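Local coordinates for protein succinate dehydrogenase subunit A (Mycolicibacterium smegmatis, PDB 7D6V) that probably oxidises succinate to fumarate as the flavoprotein subunit of a membrane-bound succinate dehydrogenase, holding the FAD that takes up the electrons, at residues Y389-I394 with G420-G425. Numbering follows the deposited sequence.
With FAD (flavin-adenine dinucleotide), chain D.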
loop_
_atom_site.group_PDB
_atom_site.type_symbol
_atom_site.label_atom_id
_atom_site.label_comp_id
_atom_site.label_asym_id
_atom_site.label_seq_id
_atom_site.Cartn_x
_atom_site.Cartn_y
_atom_site.Cartn_z
ATOM N N TYR A 389 3.257 -20.189 -1.691
ATOM C CA TYR A 389 1.869 -20.447 -2.032
ATOM C C TYR A 389 1.558 -21.913 -1.779
ATOM O O TYR A 389 2.433 -22.772 -1.888
ATOM C CB TYR A 389 1.594 -20.091 -3.501
ATOM C CG TYR A 389 0.142 -20.127 -3.919
ATOM C CD1 TYR A 389 -0.418 -21.274 -4.462
ATOM C CD2 TYR A 389 -0.657 -19.003 -3.803
ATOM C CE1 TYR A 389 -1.736 -21.304 -4.856
ATOM C CE2 TYR A 389 -1.975 -19.026 -4.193
ATOM C CZ TYR A 389 -2.510 -20.179 -4.717
ATOM O OH TYR A 389 -3.827 -20.201 -5.109
ATOM N N VAL A 390 0.305 -22.194 -1.437
ATOM C CA VAL A 390 -0.167 -23.562 -1.264
ATOM C C VAL A 390 -1.223 -23.834 -2.329
ATOM O O VAL A 390 -2.227 -23.119 -2.420
ATOM C CB VAL A 390 -0.700 -23.815 0.159
ATOM C CG1 VAL A 390 -1.828 -22.856 0.526
ATOM C CG2 VAL A 390 -1.149 -25.257 0.307
ATOM N N MET A 391 -0.974 -24.846 -3.156
ATOM C CA MET A 391 -1.899 -25.215 -4.219
ATOM C C MET A 391 -3.020 -26.119 -3.734
ATOM O O MET A 391 -3.988 -26.327 -4.471
ATOM C CB MET A 391 -1.138 -25.895 -5.358
ATOM C CG MET A 391 -0.370 -24.933 -6.243
ATOM S SD MET A 391 1.172 -24.397 -5.484
ATOM C CE MET A 391 2.310 -25.620 -6.104
ATOM N N GLY A 392 -2.913 -26.661 -2.524
ATOM C CA GLY A 392 -3.972 -27.460 -1.952
ATOM C C GLY A 392 -4.992 -26.618 -1.214
ATOM O O GLY A 392 -4.870 -25.402 -1.084
ATOM N N GLY A 393 -6.022 -27.292 -0.723
ATOM C CA GLY A 393 -7.063 -26.601 0.009
ATOM C C GLY A 393 -8.326 -27.439 0.064
ATOM O O GLY A 393 -8.292 -28.649 -0.132
ATOM N N ILE A 394 -9.436 -26.753 0.328
ATOM C CA ILE A 394 -10.720 -27.423 0.486
ATOM C C ILE A 394 -11.195 -27.935 -0.866
ATOM O O ILE A 394 -11.225 -27.192 -1.856
ATOM C CB ILE A 394 -11.742 -26.470 1.118
ATOM C CG1 ILE A 394 -11.210 -25.939 2.447
ATOM C CG2 ILE A 394 -13.062 -27.175 1.338
ATOM C CD1 ILE A 394 -11.541 -24.501 2.700
ATOM N N GLY A 420 -2.919 -27.762 -10.098
ATOM C CA GLY A 420 -2.679 -29.121 -9.662
ATOM C C GLY A 420 -1.394 -29.279 -8.882
ATOM O O GLY A 420 -1.412 -29.529 -7.674
ATOM N N SER A 421 -0.267 -29.117 -9.566
ATOM C CA SER A 421 1.041 -29.240 -8.951
ATOM C C SER A 421 1.812 -27.937 -8.914
ATOM O O SER A 421 2.840 -27.869 -8.234
ATOM C CB SER A 421 1.881 -30.285 -9.694
ATOM O OG SER A 421 1.331 -31.570 -9.519
ATOM N N ASN A 422 1.354 -26.914 -9.625
ATOM C CA ASN A 422 2.094 -25.675 -9.781
ATOM C C ASN A 422 1.158 -24.631 -10.361
ATOM O O ASN A 422 0.327 -24.944 -11.214
ATOM C CB ASN A 422 3.314 -25.869 -10.691
ATOM C CG ASN A 422 4.256 -24.689 -10.659
ATOM O OD1 ASN A 422 4.666 -24.235 -9.592
ATOM N ND2 ASN A 422 4.610 -24.186 -11.832
ATOM N N ARG A 423 1.290 -23.405 -9.882
ATOM C CA ARG A 423 0.490 -22.283 -10.338
ATOM C C ARG A 423 1.255 -21.426 -11.339
ATOM O O ARG A 423 2.470 -21.243 -11.236
ATOM C CB ARG A 423 0.057 -21.426 -9.150
ATOM C CG ARG A 423 1.235 -20.785 -8.463
ATOM C CD ARG A 423 0.843 -19.961 -7.277
ATOM N NE ARG A 423 0.074 -18.805 -7.692
ATOM C CZ ARG A 423 0.632 -17.672 -8.097
ATOM N NH1 ARG A 423 1.951 -17.552 -8.124
ATOM N NH2 ARG A 423 -0.129 -16.660 -8.469
ATOM N N LEU A 424 0.524 -20.923 -12.328
ATOM C CA LEU A 424 1.041 -19.885 -13.204
ATOM C C LEU A 424 0.961 -18.542 -12.499
ATOM O O LEU A 424 0.012 -18.272 -11.759
ATOM C CB LEU A 424 0.245 -19.827 -14.508
ATOM C CG LEU A 424 0.617 -20.736 -15.677
ATOM C CD1 LEU A 424 0.472 -22.179 -15.292
ATOM C CD2 LEU A 424 -0.264 -20.430 -16.868
ATOM N N GLY A 425 1.965 -17.705 -12.716
ATOM C CA GLY A 425 1.895 -16.353 -12.209
ATOM C C GLY A 425 0.776 -15.586 -12.876
ATOM O O GLY A 425 0.644 -15.615 -14.101
HETATM P PA FAD D . -6.344 -13.062 1.244
HETATM O O1A FAD D . -6.929 -11.837 0.646
HETATM O O2A FAD D . -4.873 -13.225 1.271
HETATM O O5B FAD D . -6.829 -13.117 2.764
HETATM C C5B FAD D . -7.901 -13.921 3.220
HETATM C C4B FAD D . -8.743 -13.141 4.216
HETATM O O4B FAD D . -9.309 -14.020 5.182
HETATM C C3B FAD D . -7.974 -12.114 5.010
HETATM O O3B FAD D . -8.769 -10.939 5.058
HETATM C C2B FAD D . -7.897 -12.688 6.401
HETATM O O2B FAD D . -7.846 -11.686 7.408
HETATM C C1B FAD D . -9.179 -13.462 6.479
HETATM N N9A FAD D . -9.102 -14.520 7.499
HETATM C C8A FAD D . -8.213 -15.511 7.552
HETATM N N7A FAD D . -8.440 -16.299 8.617
HETATM C C5A FAD D . -9.497 -15.804 9.267
HETATM C C6A FAD D . -10.269 -16.146 10.471
HETATM N N6A FAD D . -9.954 -17.210 11.225
HETATM N N1A FAD D . -11.302 -15.360 10.795
HETATM C C2A FAD D . -11.647 -14.298 10.063
HETATM N N3A FAD D . -10.992 -13.931 8.964
HETATM C C4A FAD D . -9.931 -14.631 8.524
HETATM N N1 FAD D . -0.484 -14.073 -7.055
HETATM C C2 FAD D . -0.435 -13.638 -8.330
HETATM O O2 FAD D . -1.230 -14.114 -9.145
HETATM N N3 FAD D . 0.432 -12.720 -8.758
HETATM C C4 FAD D . 1.322 -12.165 -7.946
HETATM O O4 FAD D . 2.116 -11.314 -8.366
HETATM C C4X FAD D . 1.346 -12.579 -6.534
HETATM N N5 FAD D . 2.219 -12.056 -5.659
HETATM C C5X FAD D . 2.210 -12.453 -4.377
HETATM C C6 FAD D . 3.116 -11.901 -3.487
HETATM C C7 FAD D . 3.119 -12.305 -2.166
HETATM C C7M FAD D . 4.096 -11.717 -1.194
HETATM C C8 FAD D . 2.154 -13.324 -1.706
HETATM C C8M FAD D . 2.155 -13.763 -0.272
HETATM C C9 FAD D . 1.244 -13.877 -2.588
HETATM C C9A FAD D . 1.244 -13.475 -3.908
HETATM N N10 FAD D . 0.327 -14.033 -4.802
HETATM C C10 FAD D . 0.360 -13.594 -6.128
HETATM C "C1'" FAD D . -0.644 -15.029 -4.364
HETATM C "C2'" FAD D . -2.012 -14.372 -4.222
HETATM O "O2'" FAD D . -1.870 -13.042 -3.731
HETATM C "C3'" FAD D . -2.910 -15.108 -3.244
HETATM O "O3'" FAD D . -3.193 -16.397 -3.770
HETATM C "C4'" FAD D . -4.220 -14.361 -3.053
HETATM O "O4'" FAD D . -3.962 -13.071 -2.517
HETATM C "C5'" FAD D . -5.165 -15.080 -2.111
HETATM O "O5'" FAD D . -6.249 -14.202 -1.846
HETATM P P FAD D . -7.481 -14.603 -0.917
HETATM O O1P FAD D . -8.567 -13.625 -1.189
HETATM O O2P FAD D . -7.772 -16.052 -1.073
HETATM O O3P FAD D . -6.945 -14.395 0.586
#
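Y389 and R423 meet because Y389 sets CG anti to its backbone N (chi1 -172°), while R423 holds CG between backbone N and carbonyl carbon and then bends at chi3 (-67°). The pair is a worked example of an aromatic face packing against a cationic group beside a cofactor, and it probably helps to steady R423 there. R423 CD lies over one face of the Y389 ring, 3.4 Å from CD1, a CH-pi contact displaced toward the rim. The guanidinium continues over that face, CZ standing 4.9 Å from the ring centroid in a cation-pi interaction, its plane tilted about 40° from the ring. Beyond the ring, R423 NH2 comes within 2.9 Å of FAD O2 and 3.0 Å of FAD N1, where its charge would probably stabilise negative charge on the reduced flavin. S428 OG accepts a hydrogen bond from the same NH2, and FAD O3' of the ribityl chain lies at the edge of the Y389 ring. Next to this pair, the methyl CE of M391 packs against the backbone of S421 and N422. The contact thus joins strand 383-395, paired antiparallel with strand 246-253, to the loop between strand 415-416 and helix 427-448.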